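Local coordinates for protein restriction endonuclease EcoP15I, modification subunit (Escherichia coli, PDB 4ZCF) that methylates the second adenine of the DNA site CAGCAG at N6, using S-adenosylmethionine, and joins the Res subunit for DNA restriction, at residues A[342-346]-A[347-351]; A[286-289]-A[290-293]. All coordinates share one frame; numbering follows the deposited sequence.

Interaction 1: A[342-346]-A[347-351]. With nucleotides of chain E; nucleotides of chain D.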
ATOM      1  N   CYS A 342      36.447   5.801  30.134  1.00 52.92           N
ATOM      2  CA  CYS A 342      35.129   5.949  30.741  1.00 51.00           C
ATOM      3  C   CYS A 342      34.414   4.596  30.835  1.00 52.05           C
ATOM      4  O   CYS A 342      34.681   3.712  30.006  1.00 51.47           O
ATOM      5  CB  CYS A 342      34.297   6.969  29.973  1.00 51.19           C
ATOM      6  SG  CYS A 342      35.026   8.628  29.910  1.00 55.16           S
ATOM      7  N   LYS A 343      33.509   4.431  31.840  1.00 45.50           N
ATOM      8  CA  LYS A 343      32.758   3.191  32.014  1.00 43.92           C
ATOM      9  C   LYS A 343      31.977   2.883  30.731  1.00 46.94           C
ATOM     10  O   LYS A 343      31.340   3.769  30.143  1.00 45.50           O
ATOM     11  CB  LYS A 343      31.832   3.231  33.234  1.00 45.07           C
ATOM     12  CG  LYS A 343      31.264   1.847  33.610  1.00 50.98           C
ATOM     13  CD  LYS A 343      30.439   1.867  34.901  1.00 66.77           C
ATOM     14  CE  LYS A 343      28.996   2.324  34.729  1.00 81.87           C
ATOM     15  NZ  LYS A 343      28.658   3.493  35.595  1.00 86.93           N
ATOM     16  N   GLN A 344      32.114   1.643  30.277  1.00 42.51           N
ATOM     17  CA  GLN A 344      31.523   1.145  29.061  1.00 42.61           C
ATOM     18  C   GLN A 344      30.113   0.594  29.307  1.00 48.69           C
ATOM     19  O   GLN A 344      29.908  -0.125  30.297  1.00 49.90           O
ATOM     20  CB  GLN A 344      32.424   0.042  28.502  1.00 43.72           C
ATOM     21  CG  GLN A 344      33.020   0.345  27.143  1.00 52.17           C
ATOM     22  CD  GLN A 344      33.816  -0.835  26.637  1.00 64.98           C
ATOM     23  OE1 GLN A 344      33.542  -1.999  26.974  1.00 55.26           O
ATOM     24  NE2 GLN A 344      34.828  -0.560  25.819  1.00 55.42           N
ATOM     25  N   PRO A 345      29.135   0.848  28.396  1.00 43.61           N
ATOM     26  CA  PRO A 345      27.798   0.244  28.571  1.00 42.33           C
ATOM     27  C   PRO A 345      27.904  -1.277  28.560  1.00 43.98           C
ATOM     28  O   PRO A 345      28.829  -1.811  27.950  1.00 44.13           O
ATOM     29  CB  PRO A 345      27.027   0.738  27.338  1.00 43.80           C
ATOM     30  CG  PRO A 345      27.745   1.937  26.888  1.00 48.17           C
ATOM     31  CD  PRO A 345      29.190   1.658  27.166  1.00 44.13           C
ATOM     32  N   LEU A 346      26.978  -1.970  29.234  1.00 39.18           N
ATOM     33  CA  LEU A 346      26.935  -3.439  29.333  1.00 38.38           C
ATOM     34  C   LEU A 346      27.050  -4.155  27.994  1.00 45.94           C
ATOM     35  O   LEU A 346      27.644  -5.221  27.943  1.00 47.96           O
ATOM     36  CB  LEU A 346      25.656  -3.872  30.080  1.00 37.77           C
ATOM     37  CG  LEU A 346      25.199  -5.343  30.005  1.00 39.76           C
ATOM     38  CD1 LEU A 346      25.974  -6.216  30.968  1.00 38.77           C
ATOM     39  CD2 LEU A 346      23.695  -5.459  30.247  1.00 38.04           C
ATOM     40  N   MET A 347      26.493  -3.568  26.915  1.00 44.27           N
ATOM     41  CA  MET A 347      26.471  -4.139  25.559  1.00 43.51           C
ATOM     42  C   MET A 347      27.462  -3.451  24.622  1.00 44.97           C
ATOM     43  O   MET A 347      27.491  -3.744  23.420  1.00 44.52           O
ATOM     44  CB  MET A 347      25.044  -4.066  24.968  1.00 46.28           C
ATOM     45  CG  MET A 347      23.989  -4.800  25.758  1.00 50.39           C
ATOM     46  SD  MET A 347      24.393  -6.545  26.001  1.00 55.61           S
ATOM     47  CE  MET A 347      22.935  -7.057  26.820  1.00 52.38           C
ATOM     48  N   GLY A 348      28.291  -2.582  25.187  1.00 40.99           N
ATOM     49  CA  GLY A 348      29.271  -1.807  24.434  1.00 40.74           C
ATOM     50  C   GLY A 348      28.585  -0.641  23.757  1.00 44.52           C
ATOM     51  O   GLY A 348      27.393  -0.419  23.981  1.00 44.14           O
ATOM     52  N   TYR A 349      29.305   0.074  22.883  1.00 41.63           N
ATOM     53  CA  TYR A 349      28.779   1.235  22.155  1.00 42.04           C
ATOM     54  C   TYR A 349      27.942   0.897  20.920  1.00 42.18           C
ATOM     55  O   TYR A 349      27.999  -0.237  20.449  1.00 40.30           O
ATOM     56  CB  TYR A 349      29.912   2.221  21.809  1.00 44.71           C
ATOM     57  CG  TYR A 349      30.672   2.698  23.028  1.00 48.83           C
ATOM     58  CD1 TYR A 349      30.103   3.604  23.919  1.00 50.65           C
ATOM     59  CD2 TYR A 349      31.948   2.221  23.308  1.00 50.39           C
ATOM     60  CE1 TYR A 349      30.791   4.040  25.049  1.00 51.39           C
ATOM     61  CE2 TYR A 349      32.654   2.662  24.428  1.00 51.77           C
ATOM     62  CZ  TYR A 349      32.064   3.558  25.305  1.00 58.81           C
ATOM     63  OH  TYR A 349      32.761   4.007  26.400  1.00 59.32           O
ATOM     64  N   ARG A 350      27.128   1.884  20.437  1.00 37.66           N
ATOM     65  CA  ARG A 350      26.300   1.816  19.213  1.00 38.07           C
ATOM     66  C   ARG A 350      27.026   2.498  18.036  1.00 44.92           C
ATOM     67  O   ARG A 350      26.611   2.343  16.880  1.00 45.35           O
ATOM     68  CB  ARG A 350      24.919   2.494  19.415  1.00 37.21           C
ATOM     69  CG  ARG A 350      24.964   4.035  19.596  1.00 37.04           C
ATOM     70  CD  ARG A 350      23.611   4.664  19.779  1.00 38.61           C
ATOM     71  NE  ARG A 350      22.872   4.041  20.878  1.00 46.32           N
ATOM     72  CZ  ARG A 350      21.629   4.350  21.226  1.00 51.56           C
ATOM     73  NH1 ARG A 350      20.954   5.280  20.558  1.00 33.46           N
ATOM     74  NH2 ARG A 350      21.039   3.713  22.226  1.00 29.06           N
ATOM     75  N   PHE A 351      28.062   3.309  18.356  1.00 42.31           N
ATOM     76  CA  PHE A 351      28.854   4.075  17.400  1.00 42.17           C
ATOM     77  C   PHE A 351      30.189   3.427  17.142  1.00 49.13           C
ATOM     78  O   PHE A 351      30.827   3.029  18.113  1.00 49.90           O
ATOM     79  CB  PHE A 351      29.135   5.497  17.930  1.00 43.00           C
ATOM     80  CG  PHE A 351      27.923   6.339  18.221  1.00 43.69           C
ATOM     81  CD1 PHE A 351      27.209   6.942  17.187  1.00 45.34           C
ATOM     82  CD2 PHE A 351      27.505   6.554  19.530  1.00 44.84           C
ATOM     83  CE1 PHE A 351      26.074   7.712  17.455  1.00 45.25           C
ATOM     84  CE2 PHE A 351      26.380   7.344  19.799  1.00 47.39           C
ATOM     85  CZ  PHE A 351      25.671   7.914  18.754  1.00 44.91           C
TER
ATOM     86  P    DG E  15      16.967  10.531  16.796  1.00 39.42           P
ATOM     87  OP1  DG E  15      15.993  11.030  15.798  1.00 39.44           O
ATOM     88  OP2  DG E  15      18.403  10.895  16.691  1.00 41.34           O
ATOM     89  O5'  DG E  15      16.519  10.842  18.311  1.00 37.33           O
ATOM     90  C5'  DG E  15      15.123  10.893  18.654  1.00 35.74           C
ATOM     91  C4'  DG E  15      14.813  10.484  20.090  1.00 34.29           C
ATOM     92  O4'  DG E  15      15.124   9.080  20.298  1.00 32.44           O
ATOM     93  C3'  DG E  15      15.498  11.270  21.227  1.00 33.86           C
ATOM     94  O3'  DG E  15      14.591  11.409  22.320  1.00 36.05           O
ATOM     95  C2'  DG E  15      16.613  10.325  21.652  1.00 32.00           C
ATOM     96  C1'  DG E  15      15.859   8.999  21.504  1.00 31.12           C
ATOM     97  N9   DG E  15      16.696   7.822  21.548  1.00 29.34           N
ATOM     98  C8   DG E  15      18.052   7.788  21.303  1.00 28.56           C
ATOM     99  N7   DG E  15      18.533   6.584  21.369  1.00 29.63           N
ATOM    100  C5   DG E  15      17.453   5.791  21.784  1.00 29.35           C
ATOM    101  C6   DG E  15      17.383   4.392  22.008  1.00 28.88           C
ATOM    102  O6   DG E  15      18.354   3.608  22.022  1.00 29.85           O
ATOM    103  N1   DG E  15      16.083   3.951  22.324  1.00 26.99           N
ATOM    104  C2   DG E  15      14.978   4.777  22.367  1.00 27.77           C
ATOM    105  N2   DG E  15      13.802   4.220  22.698  1.00 27.77           N
ATOM    106  N3   DG E  15      15.023   6.080  22.106  1.00 28.38           N
ATOM    107  C4   DG E  15      16.291   6.532  21.854  1.00 29.01           C
TER
ATOM    108  P    DA D   5      24.273  -1.250  32.487  1.00 43.59           P
ATOM    109  OP1  DA D   5      24.621  -2.437  33.318  1.00 44.95           O
ATOM    110  OP2  DA D   5      25.272  -0.751  31.494  1.00 41.89           O
ATOM    111  O5'  DA D   5      22.887  -1.546  31.730  1.00 41.39           O
ATOM    112  C5'  DA D   5      21.751  -2.169  32.293  1.00 39.46           C
ATOM    113  C4'  DA D   5      20.533  -2.052  31.385  1.00 39.35           C
ATOM    114  O4'  DA D   5      20.063  -0.682  31.257  1.00 39.24           O
ATOM    115  C3'  DA D   5      20.670  -2.575  29.962  1.00 39.91           C
ATOM    116  O3'  DA D   5      19.669  -3.569  29.822  1.00 42.64           O
ATOM    117  C2'  DA D   5      20.471  -1.354  29.059  1.00 37.41           C
ATOM    118  C1'  DA D   5      19.639  -0.433  29.935  1.00 36.05           C
ATOM    119  N9   DA D   5      19.769   0.993  29.645  1.00 32.03           N
ATOM    120  C8   DA D   5      20.899   1.647  29.270  1.00 30.67           C
ATOM    121  N7   DA D   5      20.712   2.926  29.024  1.00 31.14           N
ATOM    122  C5   DA D   5      19.358   3.136  29.214  1.00 30.75           C
ATOM    123  C6   DA D   5      18.535   4.287  29.127  1.00 30.78           C
ATOM    124  N6   DA D   5      19.001   5.500  28.773  1.00 30.90           N
ATOM    125  N1   DA D   5      17.201   4.142  29.369  1.00 29.82           N
ATOM    126  C2   DA D   5      16.757   2.938  29.736  1.00 29.37           C
ATOM    127  N3   DA D   5      17.439   1.789  29.838  1.00 29.70           N
ATOM    128  C4   DA D   5      18.750   1.945  29.580  1.00 31.00           C
TER
ATOM    129  P    DC E  13      26.910   5.190  12.870  1.00 47.27           P
ATOM    130  OP1  DC E  13      28.038   5.835  12.166  1.00 48.30           O
ATOM    131  OP2  DC E  13      27.141   4.638  14.228  1.00 48.42           O
ATOM    132  O5'  DC E  13      25.752   6.261  13.023  1.00 46.46           O
ATOM    133  C5'  DC E  13      25.098   6.150  14.330  1.00 44.42           C
ATOM    134  C4'  DC E  13      23.880   5.227  14.347  1.00 40.90           C
ATOM    135  O4'  DC E  13      24.120   3.793  14.406  1.00 39.67           O
ATOM    136  C3'  DC E  13      22.976   5.352  15.537  1.00 39.25           C
ATOM    137  O3'  DC E  13      22.519   6.700  15.624  1.00 38.69           O
ATOM    138  C2'  DC E  13      21.934   4.361  15.030  1.00 38.55           C
ATOM    139  C1'  DC E  13      22.806   3.236  14.471  1.00 37.51           C
ATOM    140  N1   DC E  13      22.643   1.890  15.175  1.00 34.63           N
ATOM    141  C2   DC E  13      21.376   1.247  15.223  1.00 33.43           C
ATOM    142  O2   DC E  13      20.390   1.740  14.659  1.00 33.57           O
ATOM    143  N3   DC E  13      21.264   0.022  15.820  1.00 32.18           N
ATOM    144  C4   DC E  13      22.327  -0.568  16.381  1.00 30.63           C
ATOM    145  N4   DC E  13      22.144  -1.773  16.942  1.00 29.35           N
ATOM    146  C5   DC E  13      23.613   0.055  16.352  1.00 31.22           C
ATOM    147  C6   DC E  13      23.725   1.266  15.764  1.00 32.88           C
TER
HETATM  148  O   HOH W   1      35.422   3.897  27.324  1.00 40.53           O
HETATM  149  O   HOH W   2      31.289   5.536  28.277  1.00 34.48           O
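Pro345 lies over one face of the Tyr349 ring in a CH-pi contact. Its CD sits 4.0 Å from the ring centroid, 27° off the normal, and the two side chains cross at about a right angle. Gln344 reaches the same ring obliquely, with CG 3.6 Å from Tyr349 CE2 and the amide plane nearly perpendicular to the ring. Two waters lie in the ring plane at the phenol end, each 2.8 Å from Tyr349 OH. One water donates to Cys342 O and the other to Lys343 O, which links the phenol to the incoming backbone. A phenylalanine in place of Tyr349 would probably keep the proline contact but leave both waters without their shared hydroxyl partner.

The backbone brings these groups together through a type I beta turn from Pro345 to Gly348. Gly348 N donates to Pro345 O at 2.9 Å, closing the turn. Leu346 and Met347 form the corner, side by side.

The loop also meets the DNA at several points. At the corner, Leu346 N donates to the OP2 phosphate oxygen of DA5 of chain D at 3.1 Å. Phe351 packs on the sugar of DC13 of chain E. The Arg350 chain bends at chi3 (54°), which turns the guanidinium edge to DG15 of chain E. Arg350 NH1 donates to N7 of DG15 at 2.9 Å, and Arg350 NH2 donates to O6 of that base at 2.7 Å.

Further out, Tyr331 stacks on Tyr349, and Arg330 binds Gln344 OE1. Leu346 and Met347 both pack on Thr411 of the second subunit. His322 O accepts from Arg350 NE and helps fix the guanidinium. The bidentate pairing of Arg350 is the classic arginine-guanine readout of the major-groove edge, here carried by a DNA-recognition loop.

Interaction 2: A[286-289]-A[290-293]; sequences QEKY and TQWF
Tyr289 and Phe293 both hold CG anti to the backbone N (chi1 -176° and -175°), and these torsions send their rings along the same side of the helix. They are an i, i+4 pair within alpha-helix 283-296. Phe293 CB sits over one face of the Tyr289 ring, 4.2 Å from its centroid, in a CH-pi contact offset toward the rim. The two rings meet obliquely, with planes 35° apart. Phe293 CD1 reaches the phenol end, 3.4 Å from Tyr289 OH. That hydroxyl is hydrogen-bonded to Tyr306 O, which ties the ring to the chain just before strand 308-310.

Trp292 adds a second aromatic neighbour one residue earlier. Its CE3 lies 3.8 Å from Tyr289 CE1, and the side chains meet at a slant. The indole also stacks with the His296 ring and packs on Leu346 of the second subunit, while helix 264-279 sets Phe276 against Tyr289 and Ile272 against Trp292.

The backbone bonds follow the i to i+4 pattern. Phe293 N donates to Tyr289 O at 2.7 Å, while the bond from Trp292 N to Lys288 O is weak. The Gln286 side chain joins the helix to strand 308-310 and the residue before it: OE1 accepts from Ile309 N, and NE2 donates to Lys307 O. The NE2 atom of Gln286 also lies in the plane of the Tyr289 ring, at its edge.

Lys288 and Gln291 run alongside each other, pointing the same way. Thr290 folds back on the preceding turn. Two donors grip Gln286 O from opposite faces of its carbonyl plane: Thr290 N and Thr290 OG1, each 2.8 Å away.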
ATOM      1  N   GLN A 286      21.255  28.360  35.161  1.00 56.83           N
ATOM      2  CA  GLN A 286      20.872  27.004  35.527  1.00 56.83           C
ATOM      3  C   GLN A 286      20.083  26.904  36.838  1.00 61.36           C
ATOM      4  O   GLN A 286      19.186  26.061  36.928  1.00 61.54           O
ATOM      5  CB  GLN A 286      22.096  26.059  35.507  1.00 58.08           C
ATOM      6  CG  GLN A 286      21.817  24.586  35.877  1.00 71.08           C
ATOM      7  CD  GLN A 286      20.890  23.840  34.928  1.00 74.60           C
ATOM      8  OE1 GLN A 286      21.326  23.140  34.010  1.00 62.81           O
ATOM      9  NE2 GLN A 286      19.595  23.884  35.199  1.00 63.59           N
ATOM     10  N   GLU A 287      20.413  27.737  37.845  1.00 57.89           N
ATOM     11  CA  GLU A 287      19.738  27.732  39.158  1.00 57.86           C
ATOM     12  C   GLU A 287      18.293  28.235  39.003  1.00 59.86           C
ATOM     13  O   GLU A 287      17.355  27.622  39.538  1.00 58.41           O
ATOM     14  CB  GLU A 287      20.522  28.565  40.205  1.00 59.44           C
ATOM     15  CG  GLU A 287      21.932  28.049  40.465  1.00 75.94           C
ATOM     16  CD  GLU A 287      22.906  28.970  41.186  1.00113.90           C
ATOM     17  OE1 GLU A 287      22.835  30.206  40.988  1.00114.21           O
ATOM     18  OE2 GLU A 287      23.785  28.442  41.907  1.00113.18           O
ATOM     19  N   LYS A 288      18.132  29.334  38.225  1.00 55.02           N
ATOM     20  CA  LYS A 288      16.854  29.950  37.887  1.00 54.71           C
ATOM     21  C   LYS A 288      16.010  29.006  37.042  1.00 57.03           C
ATOM     22  O   LYS A 288      14.789  28.943  37.235  1.00 56.48           O
ATOM     23  CB  LYS A 288      17.078  31.289  37.162  1.00 58.29           C
ATOM     24  CG  LYS A 288      16.620  32.507  37.984  1.00 83.00           C
ATOM     25  CD  LYS A 288      17.600  32.935  39.101  1.00 92.47           C
ATOM     26  CE  LYS A 288      16.946  33.808  40.152  1.00 97.19           C
ATOM     27  NZ  LYS A 288      16.139  33.009  41.113  1.00104.62           N
ATOM     28  N   TYR A 289      16.672  28.245  36.129  1.00 51.89           N
ATOM     29  CA  TYR A 289      16.043  27.244  35.276  1.00 50.03           C
ATOM     30  C   TYR A 289      15.621  26.011  36.069  1.00 54.18           C
ATOM     31  O   TYR A 289      14.484  25.563  35.890  1.00 55.19           O
ATOM     32  CB  TYR A 289      16.909  26.868  34.055  1.00 50.47           C
ATOM     33  CG  TYR A 289      16.210  25.893  33.127  1.00 50.29           C
ATOM     34  CD1 TYR A 289      15.066  26.268  32.424  1.00 50.95           C
ATOM     35  CD2 TYR A 289      16.633  24.571  33.027  1.00 50.59           C
ATOM     36  CE1 TYR A 289      14.350  25.349  31.673  1.00 50.29           C
ATOM     37  CE2 TYR A 289      15.937  23.649  32.252  1.00 51.47           C
ATOM     38  CZ  TYR A 289      14.803  24.046  31.562  1.00 55.74           C
ATOM     39  OH  TYR A 289      14.113  23.144  30.783  1.00 49.00           O
ATOM     40  N   THR A 290      16.497  25.465  36.954  1.00 49.28           N
ATOM     41  CA  THR A 290      16.148  24.300  37.797  1.00 48.88           C
ATOM     42  C   THR A 290      14.886  24.590  38.643  1.00 53.54           C
ATOM     43  O   THR A 290      14.088  23.689  38.884  1.00 53.50           O
ATOM     44  CB  THR A 290      17.359  23.829  38.635  1.00 53.05           C
ATOM     45  OG1 THR A 290      18.420  23.456  37.758  1.00 52.74           O
ATOM     46  CG2 THR A 290      17.039  22.648  39.530  1.00 46.70           C
ATOM     47  N   GLN A 291      14.695  25.858  39.038  1.00 50.55           N
ATOM     48  CA  GLN A 291      13.550  26.328  39.813  1.00 50.65           C
ATOM     49  C   GLN A 291      12.249  26.205  38.986  1.00 54.13           C
ATOM     50  O   GLN A 291      11.303  25.557  39.433  1.00 55.00           O
ATOM     51  CB  GLN A 291      13.794  27.775  40.299  1.00 51.86           C
ATOM     52  CG  GLN A 291      12.794  28.272  41.342  1.00 74.36           C
ATOM     53  CD  GLN A 291      12.967  29.731  41.722  1.00 97.24           C
ATOM     54  OE1 GLN A 291      14.085  30.260  41.859  1.00 91.90           O
ATOM     55  NE2 GLN A 291      11.847  30.403  41.965  1.00 90.33           N
ATOM     56  N   TRP A 292      12.217  26.807  37.786  1.00 49.35           N
ATOM     57  CA  TRP A 292      11.069  26.759  36.879  1.00 49.01           C
ATOM     58  C   TRP A 292      10.876  25.337  36.349  1.00 52.32           C
ATOM     59  O   TRP A 292       9.729  24.933  36.142  1.00 51.79           O
ATOM     60  CB  TRP A 292      11.257  27.753  35.727  1.00 47.97           C
ATOM     61  CG  TRP A 292      10.148  27.767  34.705  1.00 49.07           C
ATOM     62  CD1 TRP A 292       9.087  28.627  34.649  1.00 51.69           C
ATOM     63  CD2 TRP A 292      10.048  26.929  33.545  1.00 49.04           C
ATOM     64  NE1 TRP A 292       8.332  28.375  33.529  1.00 50.94           N
ATOM     65  CE2 TRP A 292       8.894  27.329  32.838  1.00 52.95           C
ATOM     66  CE3 TRP A 292      10.804  25.846  33.055  1.00 50.23           C
ATOM     67  CZ2 TRP A 292       8.466  26.668  31.681  1.00 52.64           C
ATOM     68  CZ3 TRP A 292      10.378  25.194  31.914  1.00 51.60           C
ATOM     69  CH2 TRP A 292       9.232  25.610  31.232  1.00 52.46           C
ATOM     70  N   PHE A 293      12.001  24.598  36.096  1.00 47.05           N
ATOM     71  CA  PHE A 293      11.960  23.218  35.643  1.00 46.12           C
ATOM     72  C   PHE A 293      11.369  22.306  36.727  1.00 54.17           C
ATOM     73  O   PHE A 293      10.410  21.579  36.424  1.00 54.42           O
ATOM     74  CB  PHE A 293      13.332  22.724  35.166  1.00 46.39           C
ATOM     75  CG  PHE A 293      13.294  21.337  34.572  1.00 46.44           C
ATOM     76  CD1 PHE A 293      12.847  21.130  33.269  1.00 49.32           C
ATOM     77  CD2 PHE A 293      13.704  20.236  35.313  1.00 47.09           C
ATOM     78  CE1 PHE A 293      12.836  19.845  32.710  1.00 48.72           C
ATOM     79  CE2 PHE A 293      13.699  18.954  34.753  1.00 48.99           C
ATOM     80  CZ  PHE A 293      13.266  18.770  33.457  1.00 47.25           C
TER

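How the interactions relate
Following the chain from its N terminus, interaction 2 comes first, on helix 283-296. It joins neighbouring turns of that helix, which packs between an earlier helix and a later strand. The chain then runs through strands 308-310 and 313-318 into a long loop. Interaction 1 closes a tight turn in that loop, ahead of helix 353-361. The contacts are in series and neither nests nor crosses. The centres of interaction 1 and interaction 2 are about 31 Å apart. The nearest atoms of interaction 1 and interaction 2 are about 20 Å apart. In the dimer, Trp292 meets the second subunit's counterpart of Leu346, a turn residue of interaction 1.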